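Local coordinates for vacuolar aminopeptidase 1 (Saccharomyces cerevisiae, PDB 5JGF), which removes amino acids, preferably neutral or hydrophobic ones, from the N-terminus of peptides and proteins in the vacuole, using zinc, at residues Ala94-Leu99 with Ala117-Thr122; Arg130-Gly135 with Leu238-Val243. One frame throughout, in Å; residues are numbered along the deposited sequence.

In the fold
Both contacts belong to one antiparallel sheet of six strands. Contact 1 pairs strand 96-99 with strand 112-119. Contact 2 pairs strand 132-140 with strand 233-242. Strands 96-99 and 233-242 are neighbours, so the two pairings lie next to each other, their centres about 11 Å apart. Along the chain contact 1 closes before contact 2 opens. The join is made by the backbone, where Val97 pairs with Leu240, and by a salt bridge from Lys98 to Asp239. Contact 1 has Leu95 close to the zinc ligands Glu299 and His438; contact 2 lies farther from the metals. Both touch neighbouring subunits of the dodecamer, and in contact 2 Asp131 makes a salt bridge there.

Contact 1 of 2, residues Ala94-Leu99 with Ala117-Thr122; sequences ALTVKL and APYGGT
Tyr119 holds CG anti to its backbone N (chi1 175°), which sets CG against Thr96 CG2. Thr122 turns OG1 between its backbone N and carbonyl carbon (chi1 60°), and this hydroxyl donates to Thr96 O at 2.8 Å. Thr96 O is gripped twice. Tyr119 N also donates to Thr96 O, at 2.9 Å, and the two donors come from opposite faces of the carbonyl plane. Thr96 N returns a bond to Tyr119 O. Lys98 and Ala117 form the second hydrogen-bonded pair, with Lys98 N 2.8 Å from Ala117 O.

Thr96, Lys98 and Tyr119 share one sheet face. Thr96 CG2 packs on Tyr119 CB at 3.6 Å, the two side chains crossing obliquely. Lys98 lies alongside Tyr119, pointing the same way. Lys98 NZ is 5.9 Å from the centre of the Tyr119 ring, at most a weak attraction, and makes salt bridges with Asp237 and Asp239. Tyr119 OH bonds to Asp93 and Asn297. Beyond the paired strands, Leu95 CB meets Thr122 CG2 at 3.6 Å, while Leu95 CD2 lies 3.6 Å from Gly121 N. A side chain on Gly120 would clash with Leu95 CD1. Gly121 centres an inverse gamma turn. The arrangement is an antiparallel strand pair whose Leu95 end borders the two-zinc site of this M18 aminopeptidase, beside Glu299 and His438.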
loop_
_atom_site.group_PDB
_atom_site.type_symbol
_atom_site.label_atom_id
_atom_site.label_comp_id
_atom_site.label_asym_id
_atom_site.label_seq_id
_atom_site.Cartn_x
_atom_site.Cartn_y
_atom_site.Cartn_z
ATOM N N ALA D 94 -26.750 24.260 -22.947
ATOM C CA ALA D 94 -26.436 22.836 -22.961
ATOM C C ALA D 94 -24.926 22.686 -22.870
ATOM O O ALA D 94 -24.186 23.610 -23.211
ATOM C CB ALA D 94 -26.941 22.194 -24.239
ATOM N N LEU D 95 -24.466 21.532 -22.400
ATOM C CA LEU D 95 -23.030 21.302 -22.304
ATOM C C LEU D 95 -22.410 21.573 -23.666
ATOM O O LEU D 95 -22.946 21.158 -24.697
ATOM C CB LEU D 95 -22.736 19.861 -21.877
ATOM C CG LEU D 95 -22.381 19.675 -20.399
ATOM C CD1 LEU D 95 -23.543 20.141 -19.528
ATOM C CD2 LEU D 95 -22.061 18.208 -20.128
ATOM N N THR D 96 -21.286 22.278 -23.672
ATOM C CA THR D 96 -20.625 22.591 -24.922
ATOM C C THR D 96 -19.154 22.905 -24.685
ATOM O O THR D 96 -18.624 22.677 -23.595
ATOM C CB THR D 96 -21.328 23.791 -25.625
ATOM O OG1 THR D 96 -20.808 23.947 -26.947
ATOM C CG2 THR D 96 -21.111 25.084 -24.847
ATOM N N VAL D 97 -18.497 23.410 -25.722
ATOM C CA VAL D 97 -17.087 23.780 -25.647
ATOM C C VAL D 97 -17.010 25.221 -26.136
ATOM O O VAL D 97 -17.542 25.551 -27.194
ATOM C CB VAL D 97 -16.222 22.857 -26.541
ATOM C CG1 VAL D 97 -14.791 23.355 -26.582
ATOM C CG2 VAL D 97 -16.265 21.435 -26.001
ATOM N N LYS D 98 -16.358 26.076 -25.356
ATOM C CA LYS D 98 -16.250 27.496 -25.684
ATOM C C LYS D 98 -14.860 27.904 -26.144
ATOM O O LYS D 98 -13.867 27.500 -25.546
ATOM C CB LYS D 98 -16.596 28.338 -24.450
ATOM C CG LYS D 98 -18.017 28.203 -23.936
ATOM C CD LYS D 98 -18.974 28.949 -24.842
ATOM C CE LYS D 98 -20.358 29.072 -24.225
ATOM N NZ LYS D 98 -21.229 29.916 -25.094
ATOM N N LEU D 99 -14.777 28.706 -27.202
ATOM C CA LEU D 99 -13.468 29.182 -27.626
ATOM C C LEU D 99 -13.005 30.100 -26.501
ATOM O O LEU D 99 -13.814 30.814 -25.908
ATOM C CB LEU D 99 -13.554 29.986 -28.926
ATOM C CG LEU D 99 -13.212 29.234 -30.210
ATOM C CD1 LEU D 99 -14.283 28.190 -30.490
ATOM C CD2 LEU D 99 -13.109 30.218 -31.364
ATOM N N ALA D 117 -12.289 25.933 -23.938
ATOM C CA ALA D 117 -12.561 25.575 -22.550
ATOM C C ALA D 117 -13.904 24.861 -22.472
ATOM O O ALA D 117 -14.800 25.108 -23.283
ATOM C CB ALA D 117 -12.580 26.827 -21.679
ATOM N N PRO D 118 -14.065 23.961 -21.495
ATOM C CA PRO D 118 -15.332 23.241 -21.369
ATOM C C PRO D 118 -16.405 24.074 -20.675
ATOM O O PRO D 118 -16.113 24.828 -19.750
ATOM C CB PRO D 118 -14.944 22.023 -20.540
ATOM C CG PRO D 118 -13.938 22.610 -19.580
ATOM C CD PRO D 118 -13.097 23.517 -20.471
ATOM N N TYR D 119 -17.639 23.953 -21.153
ATOM C CA TYR D 119 -18.780 24.625 -20.540
ATOM C C TYR D 119 -19.526 23.426 -19.966
ATOM O O TYR D 119 -20.206 22.705 -20.690
ATOM C CB TYR D 119 -19.653 25.329 -21.589
ATOM C CG TYR D 119 -20.911 25.932 -20.995
ATOM C CD1 TYR D 119 -20.871 27.145 -20.306
ATOM C CD2 TYR D 119 -22.132 25.258 -21.074
ATOM C CE1 TYR D 119 -22.022 27.674 -19.707
ATOM C CE2 TYR D 119 -23.284 25.775 -20.478
ATOM C CZ TYR D 119 -23.222 26.982 -19.798
ATOM O OH TYR D 119 -24.359 27.494 -19.217
ATOM N N GLY D 120 -19.391 23.199 -18.666
ATOM C CA GLY D 120 -20.015 22.029 -18.083
ATOM C C GLY D 120 -19.026 20.884 -18.271
ATOM O O GLY D 120 -17.880 21.120 -18.672
ATOM N N GLY D 121 -19.460 19.652 -18.016
ATOM C CA GLY D 121 -18.566 18.508 -18.134
ATOM C C GLY D 121 -18.290 17.939 -19.516
ATOM O O GLY D 121 -18.620 16.787 -19.792
ATOM N N THR D 122 -17.675 18.732 -20.387
ATOM C CA THR D 122 -17.358 18.267 -21.734
ATOM C C THR D 122 -15.863 17.986 -21.875
ATOM O O THR D 122 -15.145 17.900 -20.879
ATOM C CB THR D 122 -17.779 19.305 -22.797
ATOM O OG1 THR D 122 -17.092 20.538 -22.560
ATOM C CG2 THR D 122 -19.289 19.546 -22.737
#

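Contact 2 of 2, residues Arg130-Gly135 with Leu238-Val243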
loop_
_atom_site.group_PDB
_atom_site.type_symbol
_atom_site.label_atom_id
_atom_site.label_comp_id
_atom_site.label_asym_id
_atom_site.label_seq_id
_atom_site.Cartn_x
_atom_site.Cartn_y
_atom_site.Cartn_z
ATOM N N ARG D 130 -15.473 13.353 -32.771
ATOM C CA ARG D 130 -16.812 13.816 -33.116
ATOM C C ARG D 130 -16.602 15.000 -34.065
ATOM O O ARG D 130 -15.685 15.801 -33.862
ATOM C CB ARG D 130 -17.550 14.283 -31.856
ATOM C CG ARG D 130 -17.764 13.190 -30.804
ATOM C CD ARG D 130 -18.927 12.269 -31.155
ATOM N NE ARG D 130 -19.137 11.257 -30.121
ATOM C CZ ARG D 130 -20.201 10.463 -30.049
ATOM N NH1 ARG D 130 -21.171 10.554 -30.954
ATOM N NH2 ARG D 130 -20.303 9.583 -29.063
ATOM N N ASP D 131 -17.431 15.102 -35.102
ATOM C CA ASP D 131 -17.328 16.195 -36.072
ATOM C C ASP D 131 -17.862 17.465 -35.417
ATOM O O ASP D 131 -19.059 17.566 -35.145
ATOM C CB ASP D 131 -18.169 15.885 -37.315
ATOM C CG ASP D 131 -17.625 14.724 -38.133
ATOM O OD1 ASP D 131 -16.742 13.984 -37.645
ATOM O OD2 ASP D 131 -18.097 14.549 -39.276
ATOM N N LEU D 132 -16.985 18.439 -35.186
ATOM C CA LEU D 132 -17.393 19.672 -34.522
ATOM C C LEU D 132 -17.499 20.910 -35.403
ATOM O O LEU D 132 -16.554 21.275 -36.100
ATOM C CB LEU D 132 -16.431 19.981 -33.371
ATOM C CG LEU D 132 -16.221 18.864 -32.342
ATOM C CD1 LEU D 132 -15.247 19.345 -31.267
ATOM C CD2 LEU D 132 -17.560 18.465 -31.716
ATOM N N GLY D 133 -18.659 21.557 -35.348
ATOM C CA GLY D 133 -18.862 22.777 -36.102
ATOM C C GLY D 133 -18.610 23.922 -35.141
ATOM O O GLY D 133 -18.406 23.700 -33.944
ATOM N N ILE D 134 -18.612 25.147 -35.649
ATOM C CA ILE D 134 -18.395 26.309 -34.800
ATOM C C ILE D 134 -19.533 27.290 -35.039
ATOM O O ILE D 134 -20.048 27.396 -36.150
ATOM C CB ILE D 134 -17.031 26.980 -35.103
ATOM C CG1 ILE D 134 -16.776 28.116 -34.110
ATOM C CG2 ILE D 134 -16.993 27.478 -36.555
ATOM C CD1 ILE D 134 -15.339 28.639 -34.137
ATOM N N GLY D 135 -19.946 27.989 -33.992
ATOM C CA GLY D 135 -21.037 28.931 -34.150
ATOM C C GLY D 135 -21.255 29.747 -32.903
ATOM O O GLY D 135 -20.693 29.453 -31.849
ATOM N N LEU D 238 -18.223 32.095 -29.179
ATOM C CA LEU D 238 -18.476 30.943 -30.038
ATOM C C LEU D 238 -18.332 29.601 -29.328
ATOM O O LEU D 238 -17.515 29.455 -28.418
ATOM C CB LEU D 238 -17.524 30.974 -31.241
ATOM C CG LEU D 238 -17.483 32.274 -32.054
ATOM C CD1 LEU D 238 -16.506 32.124 -33.221
ATOM C CD2 LEU D 238 -18.879 32.606 -32.564
ATOM N N ASP D 239 -19.139 28.635 -29.765
ATOM C CA ASP D 239 -19.139 27.273 -29.232
ATOM C C ASP D 239 -18.615 26.334 -30.305
ATOM O O ASP D 239 -18.579 26.677 -31.489
ATOM C CB ASP D 239 -20.555 26.738 -28.971
ATOM C CG ASP D 239 -21.311 27.481 -27.903
ATOM O OD1 ASP D 239 -22.465 27.069 -27.665
ATOM O OD2 ASP D 239 -20.788 28.440 -27.309
ATOM N N LEU D 240 -18.236 25.139 -29.867
ATOM C CA LEU D 240 -17.848 24.062 -30.763
ATOM C C LEU D 240 -18.921 23.052 -30.382
ATOM O O LEU D 240 -19.177 22.836 -29.195
ATOM C CB LEU D 240 -16.461 23.505 -30.445
ATOM C CG LEU D 240 -15.270 24.337 -30.910
ATOM C CD1 LEU D 240 -14.013 23.481 -30.775
ATOM C CD2 LEU D 240 -15.454 24.771 -32.370
ATOM N N PHE D 241 -19.564 22.448 -31.374
ATOM C CA PHE D 241 -20.639 21.501 -31.106
ATOM C C PHE D 241 -20.694 20.406 -32.161
ATOM O O PHE D 241 -20.152 20.561 -33.253
ATOM C CB PHE D 241 -21.964 22.262 -31.094
ATOM C CG PHE D 241 -22.121 23.189 -32.266
ATOM C CD1 PHE D 241 -22.467 22.696 -33.522
ATOM C CD2 PHE D 241 -21.856 24.548 -32.129
ATOM C CE1 PHE D 241 -22.545 23.546 -34.630
ATOM C CE2 PHE D 241 -21.930 25.409 -33.229
ATOM C CZ PHE D 241 -22.275 24.906 -34.482
ATOM N N ASP D 242 -21.365 19.306 -31.827
ATOM C CA ASP D 242 -21.508 18.174 -32.741
ATOM C C ASP D 242 -22.440 18.574 -33.886
ATOM O O ASP D 242 -23.558 19.031 -33.645
ATOM C CB ASP D 242 -22.110 16.972 -31.997
ATOM C CG ASP D 242 -21.974 15.671 -32.769
ATOM O OD1 ASP D 242 -21.857 15.711 -34.012
ATOM O OD2 ASP D 242 -21.996 14.601 -32.130
ATOM N N VAL D 243 -21.983 18.403 -35.125
ATOM C CA VAL D 243 -22.802 18.749 -36.284
ATOM C C VAL D 243 -23.592 17.569 -36.836
ATOM O O VAL D 243 -24.234 17.695 -37.877
ATOM C CB VAL D 243 -21.956 19.326 -37.447
ATOM C CG1 VAL D 243 -21.333 20.641 -37.036
ATOM C CG2 VAL D 243 -20.892 18.325 -37.864
HETATM O O HOH W 1 -21.569 12.283 -33.176
HETATM O O HOH W 2 -20.159 14.209 -35.458
#
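Phe241 lays its ring beside the backbone of Gly133 and Gly135, which have no side chain to block it. Its CB points to the sheet face, but CG sits between the backbone N and the carbonyl carbon (chi1 47°), and the ring comes back over the neighbouring strand. Gly133 O lies 3.8 Å above the Phe241 ring plane, over the centre of one face. Gly135 CA meets the ring edge in plane, and Phe241 CE2 comes within 3.3 Å of Gly135 N. An alanine in place of Phe241 would probably open a gap beside Gly133 and Gly135.

Val243 fills the next hollow, over Gly133. Val243 CG1 is tight against Gly133 CA at 3.4 Å, and a side chain there would clash with it. Val243 CG2 rests on Asp131 CB at 3.7 Å. On the other face Ile134 fits between two leucines. Ile134 CD1 touches Leu238 CD1 at 3.8 Å, and Ile134 CB touches Leu240 CD2 at 3.9 Å. Leu218 and Val222 of helix 216-226 cover this apolar patch.

Five backbone hydrogen bonds join the segments. One water accepts from Arg130 NH1 and donates to Asp242 OD2. Arg130 NE bonds to Leu126 O. Another water accepts from Asp131 N and donates to Asp242 OD1, which also bonds to Gln244 N. Asp131 makes a salt bridge with Arg441 of a neighbouring subunit. The pair thus runs from an apolar glycine-lined fit to a polar end where water, not a salt bridge, links Arg130 and Asp242, whose charges would probably still attract.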